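Local coordinates for protein putative aldehyde dehydrogenase (Burkholderia cenocepacia, PDB 4YWE) that is a member of the aldehyde dehydrogenase family that probably oxidises aldehydes to carboxylic acids with NAD or NADP as electron acceptor, at residues 126-131 / 472-477; 305-310 / 375-380. One frame throughout, in Å; residues are numbered along the deposited sequence.

Contact 1: residues 126-131 / 472-477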
loop_
_atom_site.group_PDB
_atom_site.type_symbol
_atom_site.label_atom_id
_atom_site.label_comp_id
_atom_site.label_asym_id
_atom_site.label_seq_id
_atom_site.Cartn_x
_atom_site.Cartn_y
_atom_site.Cartn_z
ATOM N N ASP A 126 -8.859 11.745 3.724
ATOM C CA ASP A 126 -7.663 12.365 3.160
ATOM C C ASP A 126 -6.448 11.441 3.204
ATOM O O ASP A 126 -5.309 11.895 3.103
ATOM C CB ASP A 126 -7.348 13.685 3.875
ATOM C CG ASP A 126 -7.139 13.515 5.369
ATOM O OD1 ASP A 126 -7.131 12.366 5.859
ATOM O OD2 ASP A 126 -6.973 14.544 6.059
ATOM N N LYS A 127 -6.697 10.145 3.356
ATOM C CA LYS A 127 -5.619 9.164 3.387
ATOM C C LYS A 127 -5.869 8.055 2.372
ATOM O O LYS A 127 -5.215 7.011 2.394
ATOM C CB LYS A 127 -5.464 8.593 4.796
ATOM C CG LYS A 127 -5.112 9.668 5.813
ATOM C CD LYS A 127 -5.217 9.177 7.234
ATOM C CE LYS A 127 -5.196 10.351 8.193
ATOM N NZ LYS A 127 -6.397 11.215 8.036
ATOM N N LEU A 128 -6.826 8.295 1.483
ATOM C CA LEU A 128 -7.069 7.407 0.355
ATOM C C LEU A 128 -6.070 7.743 -0.746
ATOM O O LEU A 128 -6.267 8.689 -1.511
ATOM C CB LEU A 128 -8.510 7.541 -0.146
ATOM C CG LEU A 128 -8.950 6.588 -1.256
ATOM C CD1 LEU A 128 -8.689 5.147 -0.852
ATOM C CD2 LEU A 128 -10.420 6.796 -1.587
ATOM N N HIS A 129 -4.993 6.967 -0.812
ATOM C CA HIS A 129 -3.868 7.291 -1.682
ATOM C C HIS A 129 -3.915 6.568 -3.021
ATOM O O HIS A 129 -4.323 5.410 -3.103
ATOM C CB HIS A 129 -2.548 6.957 -0.983
ATOM C CG HIS A 129 -2.339 7.693 0.304
ATOM N ND1 HIS A 129 -1.504 7.232 1.296
ATOM C CD2 HIS A 129 -2.857 8.860 0.756
ATOM C CE1 HIS A 129 -1.517 8.081 2.309
ATOM N NE2 HIS A 129 -2.328 9.077 2.007
ATOM N N GLY A 130 -3.487 7.265 -4.069
ATOM C CA GLY A 130 -3.218 6.636 -5.347
ATOM C C GLY A 130 -1.754 6.245 -5.394
ATOM O O GLY A 130 -1.104 6.155 -4.355
ATOM N N GLU A 131 -1.224 6.018 -6.592
ATOM C CA GLU A 131 0.164 5.586 -6.716
ATOM C C GLU A 131 0.928 6.333 -7.804
ATOM O O GLU A 131 0.337 6.969 -8.680
ATOM C CB GLU A 131 0.237 4.081 -7.002
ATOM C CG GLU A 131 -0.341 3.189 -5.912
ATOM C CD GLU A 131 -1.850 3.065 -5.995
ATOM O OE1 GLU A 131 -2.389 3.101 -7.122
ATOM O OE2 GLU A 131 -2.495 2.940 -4.935
ATOM N N ALA A 472 -13.358 -0.587 1.474
ATOM C CA ALA A 472 -14.619 -0.183 0.861
ATOM C C ALA A 472 -14.448 1.037 -0.040
ATOM O O ALA A 472 -15.178 1.202 -1.019
ATOM C CB ALA A 472 -15.659 0.097 1.937
ATOM N N LEU A 473 -13.479 1.884 0.293
ATOM C CA LEU A 473 -13.217 3.102 -0.466
ATOM C C LEU A 473 -12.805 2.811 -1.910
ATOM O O LEU A 473 -13.038 3.627 -2.801
ATOM C CB LEU A 473 -12.132 3.934 0.223
ATOM C CG LEU A 473 -12.432 4.407 1.648
ATOM C CD1 LEU A 473 -11.242 5.154 2.222
ATOM C CD2 LEU A 473 -13.679 5.278 1.675
ATOM N N TYR A 474 -12.192 1.652 -2.135
ATOM C CA TYR A 474 -11.759 1.270 -3.478
ATOM C C TYR A 474 -12.952 0.918 -4.359
ATOM O O TYR A 474 -12.900 1.063 -5.581
ATOM C CB TYR A 474 -10.782 0.096 -3.419
ATOM C CG TYR A 474 -9.537 0.389 -2.615
ATOM C CD1 TYR A 474 -8.566 1.259 -3.094
ATOM C CD2 TYR A 474 -9.331 -0.206 -1.376
ATOM C CE1 TYR A 474 -7.426 1.533 -2.360
ATOM C CE2 TYR A 474 -8.195 0.061 -0.637
ATOM C CZ TYR A 474 -7.246 0.931 -1.133
ATOM O OH TYR A 474 -6.114 1.197 -0.397
ATOM N N GLY A 475 -14.027 0.451 -3.734
ATOM C CA GLY A 475 -15.248 0.144 -4.454
ATOM C C GLY A 475 -16.058 1.385 -4.778
ATOM O O GLY A 475 -16.900 1.370 -5.677
ATOM N N PHE A 476 -15.803 2.463 -4.043
ATOM C CA PHE A 476 -16.530 3.713 -4.243
ATOM C C PHE A 476 -15.700 4.743 -5.006
ATOM O O PHE A 476 -16.084 5.910 -5.105
ATOM C CB PHE A 476 -16.982 4.293 -2.901
ATOM C CG PHE A 476 -18.173 3.593 -2.312
ATOM C CD1 PHE A 476 -19.427 3.738 -2.881
ATOM C CD2 PHE A 476 -18.042 2.792 -1.188
ATOM C CE1 PHE A 476 -20.527 3.097 -2.345
ATOM C CE2 PHE A 476 -19.138 2.148 -0.648
ATOM C CZ PHE A 476 -20.381 2.301 -1.225
ATOM N N THR A 477 -14.562 4.308 -5.536
ATOM C CA THR A 477 -13.764 5.153 -6.417
ATOM C C THR A 477 -13.398 4.396 -7.689
ATOM O O THR A 477 -13.606 3.187 -7.784
ATOM C CB THR A 477 -12.464 5.655 -5.737
ATOM O OG1 THR A 477 -11.658 4.540 -5.336
ATOM C CG2 THR A 477 -12.786 6.521 -4.522
#
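L128 pushes its forked end against L473 and T477 where the chain leaves helix 104-124 for the three-stranded oligomerisation domain of the aldehyde dehydrogenase fold. That domain is built from strands 130-133, 139-155 and 477-485, and segment 472-477 is the short helical turn leading into the last of them. L128 gives up by far the most surface here. A chi1 of -175° swings its CG away from the backbone N and sends both methyls to the turn. Its CD2 lies 3.8 Å from L473 CB, and its CD1 is 4.0 Å from L473 CD1. The two leucine side chains slide past each other in opposite directions. L473 also touches Y121 and A124 of helix 104-124. Beside this pair, the Y474 ring comes in obliquely, its CE1 4.1 Å from L128 CD1.

The polar ends of 126-131 find partners away from 472-477. D126 OD1 receives K127 NZ on its syn lone pair, in a salt bridge of 2.6 Å, while D126 OD2 bridges to R116 of a third subunit. H129 ND1 bonds to E131 of the second subunit, whose strand pairs antiparallel with G130 and E131 and carries the sheet across the interface. L128 sits just before this pairing strand, 130-133. While Y474 meets the CD1 methyl of L128, the other methyl, CD2, meets T477 CG2 tip to tip at 3.8 Å.

Contact 2: residues 305-310 / 375-380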
loop_
_atom_site.group_PDB
_atom_site.type_symbol
_atom_site.label_atom_id
_atom_site.label_comp_id
_atom_site.label_asym_id
_atom_site.label_seq_id
_atom_site.Cartn_x
_atom_site.Cartn_y
_atom_site.Cartn_z
ATOM N N PRO A 305 -22.972 -33.353 23.666
ATOM C CA PRO A 305 -22.873 -32.420 24.798
ATOM C C PRO A 305 -23.164 -30.960 24.438
ATOM O O PRO A 305 -23.822 -30.267 25.212
ATOM C CB PRO A 305 -21.419 -32.578 25.251
ATOM C CG PRO A 305 -21.054 -33.953 24.843
ATOM C CD PRO A 305 -21.750 -34.169 23.536
ATOM N N LEU A 306 -22.685 -30.503 23.285
ATOM C CA LEU A 306 -22.872 -29.109 22.893
ATOM C C LEU A 306 -24.322 -28.829 22.502
ATOM O O LEU A 306 -24.836 -27.738 22.749
ATOM C CB LEU A 306 -21.933 -28.743 21.742
ATOM C CG LEU A 306 -21.967 -27.284 21.282
ATOM C CD1 LEU A 306 -21.744 -26.343 22.458
ATOM C CD2 LEU A 306 -20.930 -27.035 20.197
ATOM N N VAL A 307 -24.977 -29.814 21.894
ATOM C CA VAL A 307 -26.384 -29.682 21.530
ATOM C C VAL A 307 -27.236 -29.521 22.785
ATOM O O VAL A 307 -28.147 -28.692 22.827
ATOM C CB VAL A 307 -26.861 -30.882 20.687
ATOM C CG1 VAL A 307 -28.382 -30.944 20.648
ATOM C CG2 VAL A 307 -26.295 -30.797 19.278
ATOM N N GLU A 308 -26.927 -30.307 23.813
ATOM C CA GLU A 308 -27.656 -30.238 25.076
ATOM C C GLU A 308 -27.476 -28.876 25.744
ATOM O O GLU A 308 -28.409 -28.343 26.347
ATOM C CB GLU A 308 -27.202 -31.353 26.020
ATOM N N ARG A 309 -26.275 -28.315 25.634
ATOM C CA ARG A 309 -26.003 -26.996 26.196
ATOM C C ARG A 309 -26.665 -25.910 25.354
ATOM O O ARG A 309 -27.120 -24.895 25.881
ATOM C CB ARG A 309 -24.496 -26.751 26.300
ATOM C CG ARG A 309 -23.783 -27.721 27.230
ATOM C CD ARG A 309 -22.286 -27.457 27.294
ATOM N NE ARG A 309 -21.975 -26.167 27.904
ATOM C CZ ARG A 309 -20.768 -25.822 28.342
ATOM N NH1 ARG A 309 -19.756 -26.674 28.245
ATOM N NH2 ARG A 309 -20.573 -24.626 28.882
ATOM N N LEU A 310 -26.720 -26.128 24.043
ATOM C CA LEU A 310 -27.421 -25.211 23.152
ATOM C C LEU A 310 -28.924 -25.300 23.397
ATOM O O LEU A 310 -29.637 -24.300 23.319
ATOM C CB LEU A 310 -27.099 -25.514 21.686
ATOM C CG LEU A 310 -25.725 -25.092 21.157
ATOM C CD1 LEU A 310 -25.485 -25.675 19.771
ATOM C CD2 LEU A 310 -25.605 -23.581 21.123
ATOM N N LEU A 375 -33.935 -24.378 17.880
ATOM C CA LEU A 375 -32.742 -25.194 17.694
ATOM C C LEU A 375 -33.114 -26.570 17.161
ATOM O O LEU A 375 -33.766 -27.355 17.850
ATOM C CB LEU A 375 -31.974 -25.337 19.008
ATOM C CG LEU A 375 -30.814 -26.335 18.979
ATOM C CD1 LEU A 375 -29.691 -25.842 18.075
ATOM C CD2 LEU A 375 -30.305 -26.602 20.382
ATOM N N LEU A 376 -32.698 -26.859 15.932
ATOM C CA LEU A 376 -32.964 -28.159 15.328
ATOM C C LEU A 376 -31.673 -28.953 15.172
ATOM O O LEU A 376 -30.610 -28.387 14.915
ATOM C CB LEU A 376 -33.660 -27.999 13.973
ATOM C CG LEU A 376 -35.122 -27.541 14.019
ATOM C CD1 LEU A 376 -35.233 -26.024 14.132
ATOM C CD2 LEU A 376 -35.887 -28.051 12.810
ATOM N N ARG A 377 -31.773 -30.268 15.329
ATOM C CA ARG A 377 -30.600 -31.131 15.331
ATOM C C ARG A 377 -30.672 -32.199 14.247
ATOM O O ARG A 377 -31.738 -32.453 13.686
ATOM C CB ARG A 377 -30.438 -31.799 16.698
ATOM C CG ARG A 377 -31.662 -32.585 17.143
ATOM C CD ARG A 377 -31.336 -33.481 18.323
ATOM N NE ARG A 377 -30.275 -34.426 17.994
ATOM C CZ ARG A 377 -29.465 -34.979 18.890
ATOM N NH1 ARG A 377 -29.593 -34.679 20.175
ATOM N NH2 ARG A 377 -28.526 -35.829 18.501
ATOM N N ASP A 378 -29.526 -32.817 13.969
ATOM C CA ASP A 378 -29.422 -33.903 12.996
ATOM C C ASP A 378 -29.924 -33.465 11.626
ATOM O O ASP A 378 -30.479 -34.263 10.873
ATOM C CB ASP A 378 -30.199 -35.130 13.479
ATOM C CG ASP A 378 -29.787 -35.568 14.871
ATOM O OD1 ASP A 378 -28.571 -35.599 15.152
ATOM O OD2 ASP A 378 -30.681 -35.871 15.689
ATOM N N VAL A 379 -29.726 -32.189 11.316
ATOM C CA VAL A 379 -30.178 -31.622 10.054
ATOM C C VAL A 379 -29.352 -32.172 8.898
ATOM O O VAL A 379 -28.132 -32.017 8.878
ATOM C CB VAL A 379 -30.110 -30.086 10.080
ATOM C CG1 VAL A 379 -30.598 -29.511 8.761
ATOM C CG2 VAL A 379 -30.924 -29.535 11.245
ATOM N N PRO A 380 -30.017 -32.822 7.932
ATOM C CA PRO A 380 -29.325 -33.283 6.725
ATOM C C PRO A 380 -28.702 -32.113 5.975
ATOM O O PRO A 380 -29.366 -31.096 5.786
ATOM C CB PRO A 380 -30.441 -33.935 5.900
ATOM C CG PRO A 380 -31.509 -34.271 6.893
ATOM C CD PRO A 380 -31.444 -33.185 7.927
#
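The apolar part of this contact is carried by L375, whose CD2 methyl presses on the backbone and side chain of L310 in helix 303-315. L375 CD2 is 3.6 Å from L310 CB and equally 3.6 Å from L310 C, so a single methyl rests on the root of that residue while the isobutyl end of L310 goes on to L275 and L278 of helix 271-283. The same methyl lies 3.9 Å from V307 O, one turn earlier. L375 gets there because its CG stands anti to the backbone N (chi1 172°), carrying the branch out from strand 374-376 toward the helix. A311 and F314, further along the helix, also touch L375, and L395 of the neighbouring strand packs against it within the sheet.

A second, looser meeting joins an aliphatic group to a charged one. V307 CG1 lies 4.0 Å from R377 NH1, approaching the guanidinium obliquely, and the two side chains cross at about a right angle. The R377 chain bends at chi3 (-59°), which brings the guanidinium beside D378.

Electrostatics hold that end. R377 NE forms a salt bridge to D378 OD2 at 2.8 Å, reaching the oxygen from above the carboxylate plane; a weak bond of 3.4 Å runs from R377 NH2 to D378 OD1. The guanidinium is also tied to the helix, since R377 NH2 forms a salt bridge with E304, while D378 OD1 accepts a bond from Y303. D378 and E304 thus both hold the guanidinium.

Taken together, a helix lies across one face of a mixed beta-sheet near its edge, the layered alpha/beta packing found in the catalytic domain of aldehyde dehydrogenases.

How the contacts relate
The two contacts sit on opposite sides of the chain's centre, their own centres 45 Å apart, and share no helix or strand. Contact 2 is nested within the sequence loop that contact 1 closes, and belongs to the other of the two large sheets. Contact 1 is partly buried and borders two neighbouring subunits; its apolar seam is flanked by polar groups that reach into the assembly. Contact 2 is buried within one subunit, and no other chain touches its segments. Its charged groups find their partners in the same chain, beside V307. One contact belongs to the oligomerisation domain, the other to a helix covering a sheet of the catalytic domain.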